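Shikimate dehydrogenase (NADP(+)) (Thermus thermophilus, PDB 2D5C) catalyses the reversible NADPH-linked reduction of 3-dehydroshikimate to shikimate, the fourth of seven steps to chorismate, precursor of the aromatic amino acids. Local coordinates at residues 119-124 and 129-134; 141-146 and 170-175. All coordinates share one frame; numbering follows the deposited sequence.

Interaction 1. Residues 119-124 and 129-134; sequences ALVLGA and RAVAFA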
ATOM      1  N   ALA A 119      22.409  25.033   5.816  1.00 20.99           N
ATOM      2  CA  ALA A 119      21.118  25.187   5.154  1.00 19.58           C
ATOM      3  C   ALA A 119      20.137  25.668   6.216  1.00 21.74           C
ATOM      4  O   ALA A 119      19.952  25.003   7.231  1.00 26.12           O
ATOM      5  CB  ALA A 119      20.664  23.844   4.597  1.00 23.94           C
ATOM      6  N   LEU A 120      19.515  26.826   5.990  1.00 19.64           N
ATOM      7  CA  LEU A 120      18.550  27.370   6.952  1.00 21.22           C
ATOM      8  C   LEU A 120      17.124  27.189   6.450  1.00 18.63           C
ATOM      9  O   LEU A 120      16.765  27.651   5.368  1.00 21.42           O
ATOM     10  CB  LEU A 120      18.815  28.860   7.203  1.00 18.81           C
ATOM     11  CG  LEU A 120      17.758  29.623   8.025  1.00 22.80           C
ATOM     12  CD1 LEU A 120      17.584  29.009   9.417  1.00 20.13           C
ATOM     13  CD2 LEU A 120      18.170  31.079   8.129  1.00 20.97           C
ATOM     14  N   VAL A 121      16.318  26.504   7.246  1.00 18.31           N
ATOM     15  CA  VAL A 121      14.925  26.262   6.914  1.00 19.70           C
ATOM     16  C   VAL A 121      14.084  27.249   7.729  1.00 18.28           C
ATOM     17  O   VAL A 121      14.174  27.284   8.956  1.00 18.41           O
ATOM     18  CB  VAL A 121      14.516  24.820   7.270  1.00 17.37           C
ATOM     19  CG1 VAL A 121      13.052  24.564   6.841  1.00 16.49           C
ATOM     20  CG2 VAL A 121      15.472  23.825   6.579  1.00 20.78           C
ATOM     21  N   LEU A 122      13.328  28.089   7.035  1.00 18.83           N
ATOM     22  CA  LEU A 122      12.470  29.045   7.711  1.00 20.06           C
ATOM     23  C   LEU A 122      11.101  28.396   7.844  1.00 16.02           C
ATOM     24  O   LEU A 122      10.485  28.038   6.840  1.00 21.94           O
ATOM     25  CB  LEU A 122      12.354  30.331   6.897  1.00 19.37           C
ATOM     26  CG  LEU A 122      13.669  31.021   6.529  1.00 17.69           C
ATOM     27  CD1 LEU A 122      13.299  32.292   5.752  1.00 19.64           C
ATOM     28  CD2 LEU A 122      14.509  31.356   7.768  1.00 19.89           C
ATOM     29  N   GLY A 123      10.636  28.241   9.083  1.00 17.96           N
ATOM     30  CA  GLY A 123       9.342  27.628   9.309  1.00 20.89           C
ATOM     31  C   GLY A 123       9.536  26.222   9.836  1.00 25.86           C
ATOM     32  O   GLY A 123      10.209  25.417   9.196  1.00 23.92           O
ATOM     33  N   ALA A 124       8.976  25.927  11.006  1.00 25.30           N
ATOM     34  CA  ALA A 124       9.133  24.593  11.572  1.00 26.05           C
ATOM     35  C   ALA A 124       7.819  23.826  11.680  1.00 30.07           C
ATOM     36  O   ALA A 124       7.614  23.053  12.621  1.00 27.77           O
ATOM     37  CB  ALA A 124       9.833  24.664  12.938  1.00 22.68           C
ATOM     38  N   ARG A 129       9.476  20.810   8.735  1.00 18.95           N
ATOM     39  CA  ARG A 129      10.053  19.624   9.363  1.00 18.31           C
ATOM     40  C   ARG A 129      10.462  18.589   8.317  1.00 17.05           C
ATOM     41  O   ARG A 129      11.452  17.866   8.491  1.00 16.55           O
ATOM     42  CB  ARG A 129       9.063  19.006  10.360  1.00 18.74           C
ATOM     43  CG  ARG A 129       8.842  19.868  11.616  1.00 21.20           C
ATOM     44  CD  ARG A 129       7.825  19.215  12.576  1.00 24.01           C
ATOM     45  NE  ARG A 129       8.303  17.939  13.108  1.00 30.23           N
ATOM     46  CZ  ARG A 129       9.059  17.784  14.194  1.00 35.47           C
ATOM     47  NH1 ARG A 129       9.452  18.832  14.915  1.00 32.46           N
ATOM     48  NH2 ARG A 129       9.419  16.563  14.566  1.00 32.19           N
ATOM     49  N   ALA A 130       9.715  18.524   7.218  1.00 18.77           N
ATOM     50  CA  ALA A 130      10.026  17.562   6.170  1.00 19.21           C
ATOM     51  C   ALA A 130      11.317  17.981   5.464  1.00 19.11           C
ATOM     52  O   ALA A 130      12.181  17.150   5.180  1.00 20.30           O
ATOM     53  CB  ALA A 130       8.862  17.469   5.167  1.00 18.32           C
ATOM     54  N   VAL A 131      11.450  19.271   5.184  1.00 18.16           N
ATOM     55  CA  VAL A 131      12.653  19.780   4.523  1.00 18.05           C
ATOM     56  C   VAL A 131      13.879  19.592   5.420  1.00 17.28           C
ATOM     57  O   VAL A 131      14.937  19.151   4.958  1.00 20.97           O
ATOM     58  CB  VAL A 131      12.484  21.279   4.153  1.00 19.84           C
ATOM     59  CG1 VAL A 131      13.810  21.865   3.674  1.00 18.30           C
ATOM     60  CG2 VAL A 131      11.440  21.401   3.047  1.00 21.26           C
ATOM     61  N   ALA A 132      13.744  19.928   6.700  1.00 19.49           N
ATOM     62  CA  ALA A 132      14.845  19.763   7.637  1.00 20.65           C
ATOM     63  C   ALA A 132      15.249  18.286   7.708  1.00 17.86           C
ATOM     64  O   ALA A 132      16.437  17.957   7.743  1.00 22.61           O
ATOM     65  CB  ALA A 132      14.434  20.279   9.038  1.00 19.45           C
ATOM     66  N   PHE A 133      14.259  17.395   7.732  1.00 18.09           N
ATOM     67  CA  PHE A 133      14.519  15.958   7.781  1.00 17.77           C
ATOM     68  C   PHE A 133      15.291  15.500   6.544  1.00 21.10           C
ATOM     69  O   PHE A 133      16.259  14.741   6.638  1.00 23.53           O
ATOM     70  CB  PHE A 133      13.197  15.190   7.874  1.00 17.44           C
ATOM     71  CG  PHE A 133      13.364  13.691   7.965  1.00 25.08           C
ATOM     72  CD1 PHE A 133      13.537  12.922   6.818  1.00 24.06           C
ATOM     73  CD2 PHE A 133      13.356  13.057   9.203  1.00 27.48           C
ATOM     74  CE1 PHE A 133      13.701  11.541   6.908  1.00 23.68           C
ATOM     75  CE2 PHE A 133      13.519  11.674   9.296  1.00 26.87           C
ATOM     76  CZ  PHE A 133      13.691  10.925   8.142  1.00 22.05           C
ATOM     77  N   ALA A 134      14.867  15.977   5.383  1.00 18.97           N
ATOM     78  CA  ALA A 134      15.521  15.619   4.135  1.00 21.34           C
ATOM     79  C   ALA A 134      16.957  16.135   4.071  1.00 20.00           C
ATOM     80  O   ALA A 134      17.871  15.399   3.667  1.00 22.20           O
ATOM     81  CB  ALA A 134      14.716  16.161   2.963  1.00 20.01           C
TER
HETATM   82  O   HOH W   1       8.698  21.592  15.564  1.00 32.57           O

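Interaction 2. Residues 141-146 and 170-175; sequences EVWVWN and REARLL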
ATOM      1  N   GLU A 141      24.658  20.367   7.237  1.00 21.86           N
ATOM      2  CA  GLU A 141      24.534  21.072   8.501  1.00 21.49           C
ATOM      3  C   GLU A 141      23.240  21.875   8.328  1.00 20.04           C
ATOM      4  O   GLU A 141      23.148  22.694   7.421  1.00 21.19           O
ATOM      5  CB  GLU A 141      25.698  22.037   8.680  1.00 29.58           C
ATOM      6  CG  GLU A 141      25.606  22.910   9.924  1.00 27.16           C
ATOM      7  CD  GLU A 141      26.820  23.808  10.110  1.00 39.04           C
ATOM      8  OE1 GLU A 141      26.904  24.488  11.156  1.00 41.04           O
ATOM      9  OE2 GLU A 141      27.688  23.845   9.208  1.00 38.68           O
ATOM     10  N   VAL A 142      22.260  21.645   9.195  1.00 20.04           N
ATOM     11  CA  VAL A 142      20.972  22.329   9.079  1.00 19.86           C
ATOM     12  C   VAL A 142      20.670  23.262  10.253  1.00 22.04           C
ATOM     13  O   VAL A 142      20.911  22.912  11.413  1.00 21.61           O
ATOM     14  CB  VAL A 142      19.817  21.289   8.966  1.00 21.22           C
ATOM     15  CG1 VAL A 142      18.498  21.978   8.641  1.00 20.40           C
ATOM     16  CG2 VAL A 142      20.146  20.266   7.892  1.00 24.27           C
ATOM     17  N   TRP A 143      20.160  24.451   9.932  1.00 19.92           N
ATOM     18  CA  TRP A 143      19.759  25.427  10.940  1.00 20.81           C
ATOM     19  C   TRP A 143      18.264  25.608  10.732  1.00 19.81           C
ATOM     20  O   TRP A 143      17.766  25.458   9.610  1.00 17.49           O
ATOM     21  CB  TRP A 143      20.429  26.778  10.739  1.00 20.60           C
ATOM     22  CG  TRP A 143      21.904  26.771  10.864  1.00 21.50           C
ATOM     23  CD1 TRP A 143      22.687  25.795  11.416  1.00 23.49           C
ATOM     24  CD2 TRP A 143      22.790  27.807  10.441  1.00 22.14           C
ATOM     25  NE1 TRP A 143      24.013  26.164  11.358  1.00 29.24           N
ATOM     26  CE2 TRP A 143      24.102  27.397  10.764  1.00 25.50           C
ATOM     27  CE3 TRP A 143      22.600  29.045   9.819  1.00 20.58           C
ATOM     28  CZ2 TRP A 143      25.222  28.185  10.485  1.00 31.00           C
ATOM     29  CZ3 TRP A 143      23.716  29.832   9.541  1.00 29.79           C
ATOM     30  CH2 TRP A 143      25.011  29.395   9.875  1.00 28.85           C
ATOM     31  N   VAL A 144      17.543  25.927  11.806  1.00 18.79           N
ATOM     32  CA  VAL A 144      16.106  26.128  11.702  1.00 19.24           C
ATOM     33  C   VAL A 144      15.656  27.361  12.486  1.00 18.08           C
ATOM     34  O   VAL A 144      16.231  27.715  13.510  1.00 20.01           O
ATOM     35  CB  VAL A 144      15.319  24.896  12.247  1.00 22.35           C
ATOM     36  CG1 VAL A 144      15.681  23.642  11.448  1.00 23.68           C
ATOM     37  CG2 VAL A 144      15.662  24.679  13.724  1.00 26.24           C
ATOM     38  N   TRP A 145      14.625  28.007  11.979  1.00 20.10           N
ATOM     39  CA  TRP A 145      14.059  29.186  12.628  1.00 20.56           C
ATOM     40  C   TRP A 145      12.547  29.100  12.462  1.00 21.50           C
ATOM     41  O   TRP A 145      12.052  28.505  11.502  1.00 22.03           O
ATOM     42  CB  TRP A 145      14.581  30.462  11.965  1.00 23.61           C
ATOM     43  CG  TRP A 145      13.916  31.700  12.462  1.00 22.45           C
ATOM     44  CD1 TRP A 145      14.281  32.455  13.546  1.00 23.41           C
ATOM     45  CD2 TRP A 145      12.737  32.307  11.923  1.00 22.72           C
ATOM     46  NE1 TRP A 145      13.394  33.496  13.710  1.00 22.19           N
ATOM     47  CE2 TRP A 145      12.438  33.427  12.729  1.00 22.82           C
ATOM     48  CE3 TRP A 145      11.900  32.012  10.836  1.00 25.18           C
ATOM     49  CZ2 TRP A 145      11.337  34.254  12.483  1.00 26.95           C
ATOM     50  CZ3 TRP A 145      10.804  32.832  10.591  1.00 32.25           C
ATOM     51  CH2 TRP A 145      10.533  33.944  11.415  1.00 29.65           C
ATOM     52  N   ASN A 146      11.821  29.691  13.404  1.00 23.79           N
ATOM     53  CA  ASN A 146      10.364  29.714  13.359  1.00 24.14           C
ATOM     54  C   ASN A 146       9.910  30.975  14.092  1.00 21.62           C
ATOM     55  O   ASN A 146      10.564  31.394  15.044  1.00 25.02           O
ATOM     56  CB  ASN A 146       9.797  28.483  14.060  1.00 21.12           C
ATOM     57  CG  ASN A 146       8.318  28.297  13.793  1.00 23.54           C
ATOM     58  OD1 ASN A 146       7.906  28.112  12.652  1.00 25.42           O
ATOM     59  ND2 ASN A 146       7.510  28.353  14.846  1.00 26.16           N
ATOM     60  N   ARG A 170      22.102  35.402   7.064  1.00 24.24           N
ATOM     61  CA  ARG A 170      23.183  36.015   6.285  1.00 26.61           C
ATOM     62  C   ARG A 170      24.372  35.081   6.141  1.00 30.26           C
ATOM     63  O   ARG A 170      25.205  35.266   5.247  1.00 30.38           O
ATOM     64  CB  ARG A 170      23.635  37.326   6.940  1.00 30.10           C
ATOM     65  CG  ARG A 170      22.592  38.434   6.878  1.00 34.13           C
ATOM     66  CD  ARG A 170      22.995  39.658   7.698  1.00 44.44           C
ATOM     67  NE  ARG A 170      23.338  39.311   9.076  1.00 51.51           N
ATOM     68  CZ  ARG A 170      23.381  40.181  10.081  1.00 56.75           C
ATOM     69  NH1 ARG A 170      23.094  41.459   9.868  1.00 62.25           N
ATOM     70  NH2 ARG A 170      23.724  39.778  11.300  1.00 56.68           N
ATOM     71  N   GLU A 171      24.446  34.076   7.010  1.00 28.01           N
ATOM     72  CA  GLU A 171      25.546  33.117   6.978  1.00 30.05           C
ATOM     73  C   GLU A 171      25.176  31.765   6.376  1.00 30.92           C
ATOM     74  O   GLU A 171      26.014  30.868   6.290  1.00 29.37           O
ATOM     75  CB  GLU A 171      26.091  32.909   8.388  1.00 34.36           C
ATOM     76  CG  GLU A 171      26.649  34.174   9.003  1.00 44.10           C
ATOM     77  CD  GLU A 171      26.728  34.093  10.509  1.00 53.68           C
ATOM     78  OE1 GLU A 171      27.300  33.108  11.020  1.00 57.41           O
ATOM     79  OE2 GLU A 171      26.221  35.019  11.179  1.00 58.33           O
ATOM     80  N   ALA A 172      23.926  31.608   5.962  1.00 22.85           N
ATOM     81  CA  ALA A 172      23.495  30.347   5.368  1.00 24.60           C
ATOM     82  C   ALA A 172      23.900  30.317   3.900  1.00 27.29           C
ATOM     83  O   ALA A 172      24.055  31.371   3.280  1.00 27.93           O
ATOM     84  CB  ALA A 172      21.982  30.202   5.483  1.00 26.76           C
ATOM     85  N   ARG A 173      24.076  29.114   3.358  1.00 24.59           N
ATOM     86  CA  ARG A 173      24.431  28.945   1.949  1.00 23.52           C
ATOM     87  C   ARG A 173      23.223  28.466   1.163  1.00 22.72           C
ATOM     88  O   ARG A 173      23.166  28.600  -0.062  1.00 32.33           O
ATOM     89  CB  ARG A 173      25.586  27.950   1.795  1.00 27.01           C
ATOM     90  CG  ARG A 173      26.926  28.577   2.097  1.00 37.06           C
ATOM     91  CD  ARG A 173      27.259  29.659   1.067  1.00 46.44           C
ATOM     92  NE  ARG A 173      28.118  30.703   1.621  1.00 53.18           N
ATOM     93  CZ  ARG A 173      27.673  31.820   2.191  1.00 57.51           C
ATOM     94  NH1 ARG A 173      26.371  32.056   2.283  1.00 56.23           N
ATOM     95  NH2 ARG A 173      28.535  32.703   2.681  1.00 63.98           N
ATOM     96  N   LEU A 174      22.258  27.888   1.873  1.00 24.01           N
ATOM     97  CA  LEU A 174      21.027  27.419   1.260  1.00 22.04           C
ATOM     98  C   LEU A 174      19.913  27.915   2.172  1.00 25.47           C
ATOM     99  O   LEU A 174      19.910  27.628   3.364  1.00 21.30           O
ATOM    100  CB  LEU A 174      20.981  25.896   1.196  1.00 23.18           C
ATOM    101  CG  LEU A 174      19.659  25.313   0.688  1.00 26.91           C
ATOM    102  CD1 LEU A 174      19.364  25.833  -0.721  1.00 28.27           C
ATOM    103  CD2 LEU A 174      19.732  23.799   0.709  1.00 27.82           C
ATOM    104  N   LEU A 175      18.976  28.661   1.612  1.00 24.57           N
ATOM    105  CA  LEU A 175      17.873  29.196   2.396  1.00 21.79           C
ATOM    106  C   LEU A 175      16.576  28.645   1.813  1.00 24.74           C
ATOM    107  O   LEU A 175      16.338  28.758   0.612  1.00 24.55           O
ATOM    108  CB  LEU A 175      17.906  30.731   2.304  1.00 24.11           C
ATOM    109  CG  LEU A 175      16.906  31.570   3.083  1.00 29.78           C
ATOM    110  CD1 LEU A 175      16.997  31.275   4.577  1.00 33.40           C
ATOM    111  CD2 LEU A 175      17.215  33.037   2.790  1.00 28.31           C
TER

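Interaction 1. Residues 119-124 and 129-134
Arg129 approaches the loop after strand 119-122 with its aliphatic part: CG lies 3.6 Å from the carbonyl O of Ala124, and CD is 3.8 Å from the same O. The bend at chi3 (64°) turns the guanidinium aside, to its own partners. NH1 gives a 2.9 Å hydrogen bond to a water, which returns only a weak bond to Ala124 O; NE bonds to the carbonyl of Ile81, and NH2 makes a salt bridge to Glu158. Two residues on, Val131 turns toward the strand and sets CG1 3.9 Å from CG2 of Val121. With CG1 anti to the backbone N (chi1 171°), it is this methyl of Val131 that reaches the strand. Ala132 then offers only small groups: its CA is 4.2 Å and its CB 4.4 Å from the same CG2 of Val121. One methyl thus rests on two consecutive helix residues; with only a methyl on Ala132, its CA is 6.5 Å from CA of Val121. Between strand and helix runs the glycine-rich turn with Gly123 and Ala124, part of the NADP(+) site and consistent with a Rossmann-type GxGxxG loop. Helix 126-137 thus covers one face of the parallel sheet at strand 119-122, with Val131 also touching Phe104 of helix 100-110 and Val176 of strand 174-177, and Ala132 packing on Leu155 of helix 149-159.

Interaction 2. Residues 141-146 and 170-175
The indole of Trp143 points the far rim of its six-membered ring at the backbone of Glu171 and Ala172. CB of Glu171 sits at the ring edge, in the indole plane, 4.0 Å from CH2 of Trp143. The two side chains cross at about a right angle, and the carboxylate plane of Glu171 is turned 83° from the ring. It is CB that makes the side-chain contact, while the carboxylate is held in a salt bridge by Lys168, whose side chain also touches Trp143. Next to it, CZ3 of Trp143 comes within 4.0 Å of the backbone N of Ala172, which approaches the ring obliquely, and the CB of Ala172 is 4.4 Å from the same CZ3. No hydrogen bond joins the two segments; the 109 Å² they bury is van der Waals packing of an aromatic rim on the end of a 3-10 segment and the loop that leads into strand 174-177.

The indole leaves the strand with CG beside the backbone N and anti to the carbonyl carbon; this chi1 of -63°, with chi2 at -16°, lays the six-membered ring toward 170-175. At the other end of the indole, NE1 of Trp143 makes a weak, 3.3 Å hydrogen bond to OE1 of Glu141. Arg162 adds a cation-pi contact to Trp143.

Strands 142-145 and 174-177 are not neighbours in the sheet: 119-122 runs between them, and its Leu120 touches both Trp143 and Ala172. The indole therefore reaches past the start of strand 119-122, beside Pro118 and Leu120. This is packing on one face of the parallel, Rossmann-type sheet of the NADP(+)-binding domain.

Interactions 1 and 2, centres 9 Å apart, meet at strand 119-122, which forms one side of interaction 1 and lies between the strands of interaction 2. Val121 faces helix 126-137, whereas Leu120 turns to the other face; its CD1 packs 3.6 Å from the carbonyl O of Trp143. Probable backbone hydrogen bonds, both 2.8 Å, join Ala119 O to Trp143 N and Leu120 N to Leu174 O. Interaction 1 holds Gly123 and Ala124 of the NADP(+) site; Trp143 lies about 11 Å from Ala124 (nearest side-chain atoms), although Asn146, just past its strand, belongs to the site and bonds Ala124 N through OD1. Bound shikimate is about 10 Å from the Val131 side chain (nearest atoms).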